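Local coordinates for protein enoyl-CoA hydratase (Mycobacterium tuberculosis, PDB 5KJP) that probably catalyses the reversible hydration of 2,3-unsaturated acyl-CoA thioesters to 3-hydroxyacyl-CoA in fatty acid metabolism, as a trimeric member of the crotonase superfamily, at residues V17-R22 and L26-N31; A42-L47 and V87-R92; G149-L154 and E165-G170; N207-V212 and S244-E249. One frame throughout, in Å; residues are numbered along the deposited sequence.

Interaction 1 of 4, residues V17-R22 and L26-N31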
# COMPACT_ATOMS: atom_id res chain seq x y z
N VAL A 17 -26.48 10.26 -19.82
CA VAL A 17 -25.02 10.37 -19.85
C VAL A 17 -24.63 11.21 -21.06
O VAL A 17 -24.96 10.87 -22.20
CB VAL A 17 -24.32 9.00 -19.91
CG1 VAL A 17 -22.81 9.18 -20.06
CG2 VAL A 17 -24.64 8.18 -18.67
N LEU A 18 -23.94 12.32 -20.81
CA LEU A 18 -23.50 13.18 -21.90
C LEU A 18 -22.05 12.89 -22.23
O LEU A 18 -21.25 12.57 -21.34
CB LEU A 18 -23.67 14.65 -21.53
CG LEU A 18 -25.09 15.07 -21.16
CD1 LEU A 18 -25.07 16.44 -20.52
CD2 LEU A 18 -25.98 15.05 -22.40
N VAL A 19 -21.71 12.99 -23.51
CA VAL A 19 -20.36 12.72 -23.97
C VAL A 19 -19.89 13.81 -24.91
O VAL A 19 -20.59 14.16 -25.87
CB VAL A 19 -20.26 11.34 -24.66
CG1 VAL A 19 -18.92 11.15 -25.26
CG2 VAL A 19 -20.54 10.22 -23.67
N GLU A 20 -18.72 14.37 -24.64
CA GLU A 20 -18.13 15.39 -25.49
C GLU A 20 -16.66 15.08 -25.76
O GLU A 20 -15.90 14.80 -24.84
CB GLU A 20 -18.24 16.77 -24.86
CG GLU A 20 -17.67 17.88 -25.72
CD GLU A 20 -17.43 19.17 -24.95
OE1 GLU A 20 -17.96 19.31 -23.83
OE2 GLU A 20 -16.70 20.04 -25.48
N GLN A 21 -16.27 15.13 -27.03
CA GLN A 21 -14.87 14.97 -27.38
C GLN A 21 -14.19 16.34 -27.50
O GLN A 21 -14.65 17.21 -28.23
CB GLN A 21 -14.72 14.21 -28.70
CG GLN A 21 -13.29 14.18 -29.23
CD GLN A 21 -13.10 13.18 -30.35
OE1 GLN A 21 -14.07 12.58 -30.84
NE2 GLN A 21 -11.86 12.99 -30.78
N ARG A 22 -13.10 16.51 -26.76
CA ARG A 22 -12.24 17.68 -26.91
C ARG A 22 -10.86 17.19 -27.29
O ARG A 22 -10.13 16.68 -26.44
CB ARG A 22 -12.20 18.51 -25.63
CG ARG A 22 -13.55 19.06 -25.23
CD ARG A 22 -13.45 20.12 -24.15
NE ARG A 22 -14.75 20.35 -23.52
CZ ARG A 22 -14.93 21.05 -22.40
NH1 ARG A 22 -16.15 21.20 -21.91
NH2 ARG A 22 -13.89 21.59 -21.78
N LEU A 26 -12.03 12.34 -24.04
CA LEU A 26 -13.47 12.11 -24.00
C LEU A 26 -14.02 12.53 -22.64
O LEU A 26 -13.68 11.94 -21.61
CB LEU A 26 -13.80 10.64 -24.27
CG LEU A 26 -15.28 10.42 -24.62
CD1 LEU A 26 -15.59 11.03 -25.99
CD2 LEU A 26 -15.67 8.94 -24.56
N ILE A 27 -14.87 13.55 -22.62
CA ILE A 27 -15.49 13.99 -21.37
C ILE A 27 -16.88 13.38 -21.22
O ILE A 27 -17.78 13.63 -22.03
CB ILE A 27 -15.58 15.52 -21.28
CG1 ILE A 27 -14.19 16.13 -21.51
CG2 ILE A 27 -16.15 15.94 -19.92
CD1 ILE A 27 -14.21 17.64 -21.52
N ILE A 28 -17.04 12.59 -20.16
CA ILE A 28 -18.26 11.84 -19.90
C ILE A 28 -18.95 12.42 -18.67
O ILE A 28 -18.36 12.46 -17.58
CB ILE A 28 -17.96 10.34 -19.66
CG1 ILE A 28 -17.07 9.79 -20.78
CG2 ILE A 28 -19.26 9.54 -19.52
CD1 ILE A 28 -16.32 8.52 -20.39
N THR A 29 -20.19 12.87 -18.84
CA THR A 29 -20.90 13.52 -17.75
C THR A 29 -22.19 12.81 -17.41
O THR A 29 -23.10 12.71 -18.25
CB THR A 29 -21.22 14.99 -18.11
OG1 THR A 29 -19.99 15.67 -18.42
CG2 THR A 29 -21.91 15.69 -16.95
N ILE A 30 -22.29 12.29 -16.19
CA ILE A 30 -23.56 11.74 -15.73
C ILE A 30 -24.53 12.90 -15.58
O ILE A 30 -24.23 13.92 -14.94
CB ILE A 30 -23.43 10.96 -14.41
CG1 ILE A 30 -22.39 9.85 -14.55
CG2 ILE A 30 -24.79 10.39 -14.01
CD1 ILE A 30 -21.96 9.23 -13.21
N ASN A 31 -25.70 12.75 -16.19
CA ASN A 31 -26.64 13.86 -16.35
C ASN A 31 -28.00 13.53 -15.74
O ASN A 31 -29.02 13.49 -16.43
CB ASN A 31 -26.78 14.20 -17.84
CG ASN A 31 -27.61 15.46 -18.09
OD1 ASN A 31 -27.61 16.39 -17.28
ND2 ASN A 31 -28.34 15.47 -19.20

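Interaction 2 of 4, residues A42-L47 and V87-R92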
# COMPACT_ATOMS: atom_id res chain seq x y z
N ALA A 42 -30.18 3.38 -17.54
CA ALA A 42 -29.75 4.31 -18.59
C ALA A 42 -28.32 4.79 -18.38
O ALA A 42 -27.51 4.82 -19.31
CB ALA A 42 -30.71 5.49 -18.68
N VAL A 43 -28.00 5.18 -17.14
CA VAL A 43 -26.66 5.65 -16.83
C VAL A 43 -25.64 4.52 -16.94
O VAL A 43 -24.55 4.71 -17.47
CB VAL A 43 -26.57 6.28 -15.43
CG1 VAL A 43 -25.12 6.56 -15.06
CG2 VAL A 43 -27.39 7.56 -15.36
N SER A 44 -26.00 3.34 -16.45
CA SER A 44 -25.11 2.19 -16.53
C SER A 44 -24.74 1.89 -17.98
O SER A 44 -23.56 1.75 -18.32
CB SER A 44 -25.76 0.96 -15.88
OG SER A 44 -24.87 -0.13 -15.90
N ARG A 45 -25.76 1.80 -18.84
CA ARG A 45 -25.53 1.57 -20.27
C ARG A 45 -24.75 2.71 -20.91
O ARG A 45 -23.86 2.47 -21.73
CB ARG A 45 -26.86 1.40 -21.01
CG ARG A 45 -26.70 1.13 -22.50
CD ARG A 45 -25.95 -0.18 -22.74
NE ARG A 45 -25.54 -0.35 -24.13
CZ ARG A 45 -26.33 -0.81 -25.11
NH1 ARG A 45 -27.58 -1.15 -24.84
NH2 ARG A 45 -25.86 -0.93 -26.34
N GLY A 46 -25.09 3.94 -20.55
CA GLY A 46 -24.43 5.12 -21.09
C GLY A 46 -22.94 5.14 -20.77
O GLY A 46 -22.12 5.47 -21.62
N LEU A 47 -22.60 4.78 -19.54
CA LEU A 47 -21.21 4.69 -19.11
C LEU A 47 -20.46 3.61 -19.89
O LEU A 47 -19.32 3.81 -20.32
CB LEU A 47 -21.12 4.41 -17.61
CG LEU A 47 -21.56 5.58 -16.72
CD1 LEU A 47 -21.56 5.18 -15.24
CD2 LEU A 47 -20.66 6.78 -16.95
N VAL A 87 -29.46 -2.52 -13.81
CA VAL A 87 -28.43 -1.55 -13.45
C VAL A 87 -27.05 -2.18 -13.40
O VAL A 87 -26.11 -1.67 -14.01
CB VAL A 87 -28.73 -0.89 -12.09
CG1 VAL A 87 -27.75 0.24 -11.84
CG2 VAL A 87 -30.16 -0.38 -12.06
N VAL A 88 -26.92 -3.28 -12.68
CA VAL A 88 -25.65 -3.99 -12.61
C VAL A 88 -25.58 -5.00 -13.74
O VAL A 88 -26.16 -6.08 -13.66
CB VAL A 88 -25.44 -4.70 -11.26
CG1 VAL A 88 -24.07 -5.36 -11.21
CG2 VAL A 88 -25.59 -3.70 -10.11
N VAL A 89 -24.88 -4.63 -14.80
CA VAL A 89 -24.89 -5.42 -16.03
C VAL A 89 -23.82 -6.51 -16.03
O VAL A 89 -22.65 -6.24 -15.76
CB VAL A 89 -24.69 -4.51 -17.26
CG1 VAL A 89 -24.56 -5.33 -18.53
CG2 VAL A 89 -25.83 -3.51 -17.35
N GLU A 90 -24.23 -7.73 -16.34
CA GLU A 90 -23.32 -8.87 -16.43
C GLU A 90 -22.13 -8.55 -17.34
O GLU A 90 -22.32 -8.12 -18.48
CB GLU A 90 -24.07 -10.11 -16.92
CG GLU A 90 -23.62 -11.41 -16.29
CD GLU A 90 -22.32 -11.93 -16.87
OE1 GLU A 90 -22.33 -12.39 -18.03
OE2 GLU A 90 -21.28 -11.86 -16.17
N GLY A 91 -20.92 -8.75 -16.83
CA GLY A 91 -19.72 -8.51 -17.61
C GLY A 91 -19.18 -7.09 -17.51
O GLY A 91 -18.08 -6.82 -17.96
N ARG A 92 -19.95 -6.19 -16.91
CA ARG A 92 -19.55 -4.78 -16.86
C ARG A 92 -19.70 -4.19 -15.46
O ARG A 92 -18.97 -3.28 -15.09
CB ARG A 92 -20.37 -3.95 -17.85
CG ARG A 92 -20.15 -4.30 -19.32
CD ARG A 92 -21.05 -3.45 -20.19
NE ARG A 92 -20.91 -3.73 -21.62
CZ ARG A 92 -19.95 -3.23 -22.40
NH1 ARG A 92 -19.03 -2.42 -21.89
NH2 ARG A 92 -19.92 -3.54 -23.69

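Interaction 3 of 4, residues G149-L154 and E165-G170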
# COMPACT_ATOMS: atom_id res chain seq x y z
N GLY A 149 -16.73 -3.35 -6.24
CA GLY A 149 -15.29 -3.16 -6.32
C GLY A 149 -14.73 -2.30 -5.21
O GLY A 149 -13.52 -2.19 -5.05
N GLY A 150 -15.62 -1.68 -4.43
CA GLY A 150 -15.20 -0.85 -3.31
C GLY A 150 -14.29 -1.58 -2.35
O GLY A 150 -13.22 -1.08 -1.99
N LEU A 151 -14.69 -2.78 -1.95
CA LEU A 151 -13.91 -3.55 -0.99
C LEU A 151 -12.66 -4.15 -1.62
O LEU A 151 -11.68 -4.42 -0.94
CB LEU A 151 -14.75 -4.66 -0.38
CG LEU A 151 -16.01 -4.20 0.36
CD1 LEU A 151 -16.58 -5.38 1.11
CD2 LEU A 151 -15.67 -3.04 1.30
N LEU A 152 -12.70 -4.35 -2.94
CA LEU A 152 -11.58 -4.95 -3.65
C LEU A 152 -10.51 -3.92 -4.01
O LEU A 152 -9.34 -4.27 -4.16
CB LEU A 152 -12.06 -5.66 -4.91
CG LEU A 152 -13.10 -6.76 -4.71
CD1 LEU A 152 -13.56 -7.32 -6.05
CD2 LEU A 152 -12.56 -7.86 -3.80
N ARG A 153 -10.91 -2.67 -4.16
CA ARG A 153 -9.99 -1.64 -4.63
C ARG A 153 -9.56 -0.62 -3.57
O ARG A 153 -8.41 -0.20 -3.57
CB ARG A 153 -10.59 -0.92 -5.84
CG ARG A 153 -10.68 -1.82 -7.07
CD ARG A 153 -11.45 -1.17 -8.22
NE ARG A 153 -11.41 -2.05 -9.39
CZ ARG A 153 -12.46 -2.37 -10.14
NH1 ARG A 153 -13.66 -1.88 -9.84
NH2 ARG A 153 -12.31 -3.18 -11.18
N LEU A 154 -10.48 -0.22 -2.69
CA LEU A 154 -10.12 0.79 -1.69
C LEU A 154 -8.90 0.40 -0.84
O LEU A 154 -8.03 1.24 -0.64
CB LEU A 154 -11.31 1.10 -0.77
CG LEU A 154 -11.14 2.35 0.09
CD1 LEU A 154 -10.86 3.58 -0.76
CD2 LEU A 154 -12.37 2.56 0.96
N GLU A 165 -11.60 0.73 8.10
CA GLU A 165 -12.39 1.62 8.95
C GLU A 165 -13.57 2.21 8.18
O GLU A 165 -14.71 2.19 8.65
CB GLU A 165 -11.52 2.76 9.49
CG GLU A 165 -12.31 3.83 10.22
CD GLU A 165 -11.48 5.07 10.53
OE1 GLU A 165 -10.24 5.04 10.36
OE2 GLU A 165 -12.08 6.08 10.95
N LEU A 166 -13.29 2.71 6.98
CA LEU A 166 -14.34 3.30 6.16
C LEU A 166 -15.39 2.26 5.78
O LEU A 166 -16.59 2.55 5.77
CB LEU A 166 -13.73 3.93 4.91
CG LEU A 166 -12.86 5.16 5.20
CD1 LEU A 166 -12.08 5.57 3.95
CD2 LEU A 166 -13.72 6.33 5.71
N ALA A 167 -14.94 1.04 5.49
CA ALA A 167 -15.86 -0.01 5.07
C ALA A 167 -16.76 -0.49 6.22
O ALA A 167 -17.94 -0.79 6.02
CB ALA A 167 -15.07 -1.18 4.48
N LEU A 168 -16.21 -0.55 7.44
CA LEU A 168 -16.96 -1.06 8.58
C LEU A 168 -17.86 -0.01 9.22
O LEU A 168 -18.89 -0.34 9.81
CB LEU A 168 -16.01 -1.63 9.64
CG LEU A 168 -15.15 -2.83 9.21
CD1 LEU A 168 -14.40 -3.41 10.40
CD2 LEU A 168 -16.01 -3.89 8.54
N THR A 169 -17.45 1.25 9.14
CA THR A 169 -18.23 2.33 9.74
C THR A 169 -19.22 2.95 8.77
O THR A 169 -20.29 3.41 9.17
CB THR A 169 -17.33 3.47 10.27
OG1 THR A 169 -16.62 4.07 9.17
CG2 THR A 169 -16.34 2.97 11.34
N GLY A 170 -18.85 2.99 7.49
CA GLY A 170 -19.63 3.69 6.48
C GLY A 170 -19.46 5.20 6.54
O GLY A 170 -20.25 5.94 5.95

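Interaction 4 of 4, residues N207-V212 and S244-E249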
# COMPACT_ATOMS: atom_id res chain seq x y z
N ASN A 207 1.72 12.40 -24.17
CA ASN A 207 2.72 11.35 -24.13
C ASN A 207 2.38 10.24 -25.12
O ASN A 207 1.28 10.22 -25.67
CB ASN A 207 2.85 10.82 -22.70
CG ASN A 207 3.45 11.86 -21.76
OD1 ASN A 207 4.16 12.76 -22.21
ND2 ASN A 207 3.15 11.76 -20.47
N GLY A 208 3.32 9.33 -25.37
CA GLY A 208 3.13 8.32 -26.40
C GLY A 208 1.95 7.40 -26.09
O GLY A 208 1.96 6.74 -25.05
N PRO A 209 0.94 7.37 -26.97
CA PRO A 209 -0.29 6.63 -26.67
C PRO A 209 -0.06 5.13 -26.43
O PRO A 209 -0.66 4.56 -25.52
CB PRO A 209 -1.16 6.87 -27.92
CG PRO A 209 -0.20 7.28 -28.99
CD PRO A 209 0.88 8.04 -28.28
N LEU A 210 0.79 4.49 -27.23
CA LEU A 210 1.09 3.08 -27.00
C LEU A 210 1.82 2.88 -25.67
O LEU A 210 1.57 1.91 -24.95
CB LEU A 210 1.93 2.50 -28.14
CG LEU A 210 1.29 2.57 -29.52
CD1 LEU A 210 2.29 2.15 -30.60
CD2 LEU A 210 0.03 1.72 -29.58
N ALA A 211 2.71 3.80 -25.35
CA ALA A 211 3.50 3.71 -24.12
C ALA A 211 2.61 3.95 -22.90
O ALA A 211 2.74 3.27 -21.89
CB ALA A 211 4.66 4.70 -24.15
N VAL A 212 1.69 4.91 -23.02
CA VAL A 212 0.76 5.20 -21.94
C VAL A 212 -0.15 4.00 -21.65
O VAL A 212 -0.32 3.60 -20.49
CB VAL A 212 -0.10 6.44 -22.28
CG1 VAL A 212 -1.34 6.52 -21.39
CG2 VAL A 212 0.74 7.72 -22.17
N SER A 244 7.84 0.11 -31.86
CA SER A 244 6.79 0.87 -32.53
C SER A 244 7.36 2.05 -33.31
O SER A 244 8.47 2.50 -33.06
CB SER A 244 5.77 1.38 -31.51
OG SER A 244 6.37 2.28 -30.58
N ASN A 245 6.58 2.55 -34.26
CA ASN A 245 6.91 3.79 -34.94
C ASN A 245 7.05 4.96 -33.96
O ASN A 245 7.89 5.84 -34.14
CB ASN A 245 5.87 4.12 -36.00
CG ASN A 245 5.91 3.15 -37.17
OD1 ASN A 245 6.98 2.78 -37.64
ND2 ASN A 245 4.74 2.74 -37.64
N ASP A 246 6.22 4.96 -32.93
CA ASP A 246 6.22 6.05 -31.96
C ASP A 246 7.50 6.07 -31.15
O ASP A 246 7.95 7.14 -30.71
CB ASP A 246 5.00 5.97 -31.04
CG ASP A 246 3.76 6.59 -31.66
OD1 ASP A 246 3.88 7.28 -32.70
OD2 ASP A 246 2.66 6.41 -31.09
N ALA A 247 8.10 4.90 -30.94
CA ALA A 247 9.36 4.82 -30.21
C ALA A 247 10.45 5.54 -31.01
O ALA A 247 11.29 6.25 -30.45
CB ALA A 247 9.76 3.37 -29.94
N LYS A 248 10.42 5.36 -32.33
CA LYS A 248 11.37 6.04 -33.21
C LYS A 248 11.12 7.55 -33.19
O LYS A 248 12.05 8.34 -33.04
CB LYS A 248 11.27 5.50 -34.64
CG LYS A 248 12.12 6.25 -35.65
CD LYS A 248 11.99 5.62 -37.02
CE LYS A 248 12.73 6.42 -38.07
NZ LYS A 248 12.64 5.76 -39.41
N GLU A 249 9.86 7.93 -33.35
CA GLU A 249 9.47 9.33 -33.39
C GLU A 249 9.81 10.04 -32.08
O GLU A 249 10.24 11.19 -32.08
CB GLU A 249 7.97 9.44 -33.69
CG GLU A 249 7.37 10.83 -33.51
CD GLU A 249 7.89 11.85 -34.51
OE1 GLU A 249 8.58 11.46 -35.48
OE2 GLU A 249 7.62 13.05 -34.31
O HOH W 1 3.11 5.60 -28.51

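Interaction 1 of 4, residues V17-R22 and L26-N31
Val-17, Val-19, Leu-26 and Ile-28 form the dense side of a beta hairpin, a compact example of how one sheet edge can show two characters. On this face, which turns to helix 41-56, Val-19 CG1 presses against Leu-26 CD1 at 3.4 Å, closer than carbons usually lie. Val-17 and Ile-28 run side by side, with CG1 of the valine 3.6 Å from CG2 of the isoleucine. The two antiparallel strands are joined by four backbone hydrogen bonds, paired as Leu-18 with Thr-29 and Glu-20 with Ile-27.

The other face is looser at Leu-18, which lays CD1 against the amide of Asn-31, 3.6 Å from its CG, while Asn-31 ND2 bonds to Glu-14 and Pro-15. Helix 193-205 covers Ile-27 through Leu-194 and Ile-198, and Ile-198 touches Arg-22, yet Glu-20 and Arg-22 stay exposed. Ile-27 CD1 sits over one guanidinium face, 3.4 Å from Arg-22 NE. The guanidinium of Arg-22 holds Glu-20 side-on: NE reaches OE2 at 2.8 Å from above the carboxylate plane, and NH1 reaches OE1 on its syn side. The chemistry implies backbone bonds joining the strands, buried Leu-26 and Ile-28 against more exposed valines, and an ion pair fixing the guanidinium over Ile-27.

Interaction 2 of 4, residues A42-L47 and V87-R92
Ser-44 and Val-87 join the first turns of helix 41-56 to the loop leading into the small hairpin 88-94, within the crotonase fold. The pair exemplifies a contact of small area that rests mainly on one hydroxyl.

Hydrogen bonding comes first. Ser-44 points its CB at the loop, and with OG anti to the backbone N (chi1 -177°) the hydroxyl donates to Val-87 O at 2.7 Å. The donor lies in the carbonyl plane, with a C=O...OG angle of 157°. Ser-44 OG also accepts from Gly-95 N, so one buried serine links both ends of the hairpin to the helix.

Van der Waals contact is slight. Val-89 turns its side chain toward the helix, and its CG2 stops 3.8 Å from Ser-44 OG.

Charge adds a third layer, though no salt bridge runs between the two segments. Arg-45 NE and Arg-92 NE stand 6.3 Å apart, but each arginine has an acid partner further along helix 41-56, beyond residue 47: Asp-49 for Arg-45 and Asp-52 for Arg-92.

The hairpin itself reverses through a type II beta turn at Val-89 to Arg-92, with Gly-91 at a positive phi of 90° and Arg-92 N bonded to Val-89 O at 2.9 Å.

Interaction 3 of 4, residues G149-L154 and E165-G170
Leu-151 and Ala-167 are the nearest CA pair of 149-154 and 165-170, which lie on helices 150-157 and 160-169, a pair of consecutive helices joined by a short connection in the crotonase fold, at the trimer interface. It serves as an example of sparse but wholly buried aliphatic contact, in which the direction of each side chain decides what touches.

Leu-151 leaves its helix obliquely, its CB not aimed at the neighbour. Because CG lies beside the backbone N (chi1 -59°), the end of the chain swings back, and a single branch, CD2, meets Ala-167 CB at 3.7 Å. The alanine methyl points toward the first helix, and the two CA atoms are 7.3 Å apart. Thr-215 of the second subunit packs on both residues, so this pair is shared with the neighbouring chain.

One turn further along the first helix, Leu-154 faces Leu-166, the residue before Ala-167, and they meet through their ends, CD2 of the former 4.3 Å from CD1 of the latter. Leu-122 of helix 116-123, in the same chain, also packs on Leu-154.

In the last turn of the second helix Thr-169 OG1 is also bonded by Asp-171 N. Thr-169 N and OG1 both reach Glu-165 O, from opposite faces of its carbonyl plane; the hydroxyl donates at 2.7 Å from 35° out of that plane.

Interaction 4 of 4, residues N207-V212 and S244-E249
Leu-210 and Asp-246 bring together the N-terminal turns of helices 209-221 and 245-255, a case of two helix starts meeting through one carboxylate.

The polar link is indirect. A water accepts from Leu-210 N at 2.9 Å and donates to Asp-246 OD2 at 2.7 Å, so an amide of the first helix turn finds its partner through the solvent molecule. The same carboxylate is bonded by the N-H groups of Thr-263 and Gly-264, which dock the C-terminal tail here.

Van der Waals contact flanks the bridge. Pro-209 crosses the aspartate at about a right angle, its CG 3.7 Å from OD2, and Trp-262 touches both. Leu-210, its CG anti to the carbonyl carbon (chi1 -59°), carries CD1 to 3.7 Å from Ser-244 CB.

Capping forms the third kind. Ser-244 is the N-cap of its helix: OG accepts from Ala-247 N at 3.2 Å and is also bonded to Val-241 O. Gly-208 is the N-cap of the other helix, and Asn-207 before it reaches Leu-168 O of the third subunit through ND2.

With backbone N-H groups, a water and the starts of two helices around it, the carboxylate of Asp-246 is probably stabilised as an anion, implying a polar hub that unites both helices and the chain end.

How the interactions relate
Interactions 1 and 2 share one neighbourhood: Val-17, Ile-28 and Ile-30 of the hairpin pack on helix 41-56, which carries residues 42-47. Interaction 1 has the more exposed edge and the broad backbone ladder of a sheet; interaction 2 is buried and rests on one hydroxyl. Interactions 3 and 4 each join helices, yet differ: 149-154 with 165-170 is buried and aliphatic, whereas 207-212 with 244-249 is partly buried, polar and water-mediated. Within one chain their centres lie about 37 Å apart, on opposite sides of its centre. The trimer reunites them, since segment 165-170 meets segment 207-212 of a neighbouring subunit.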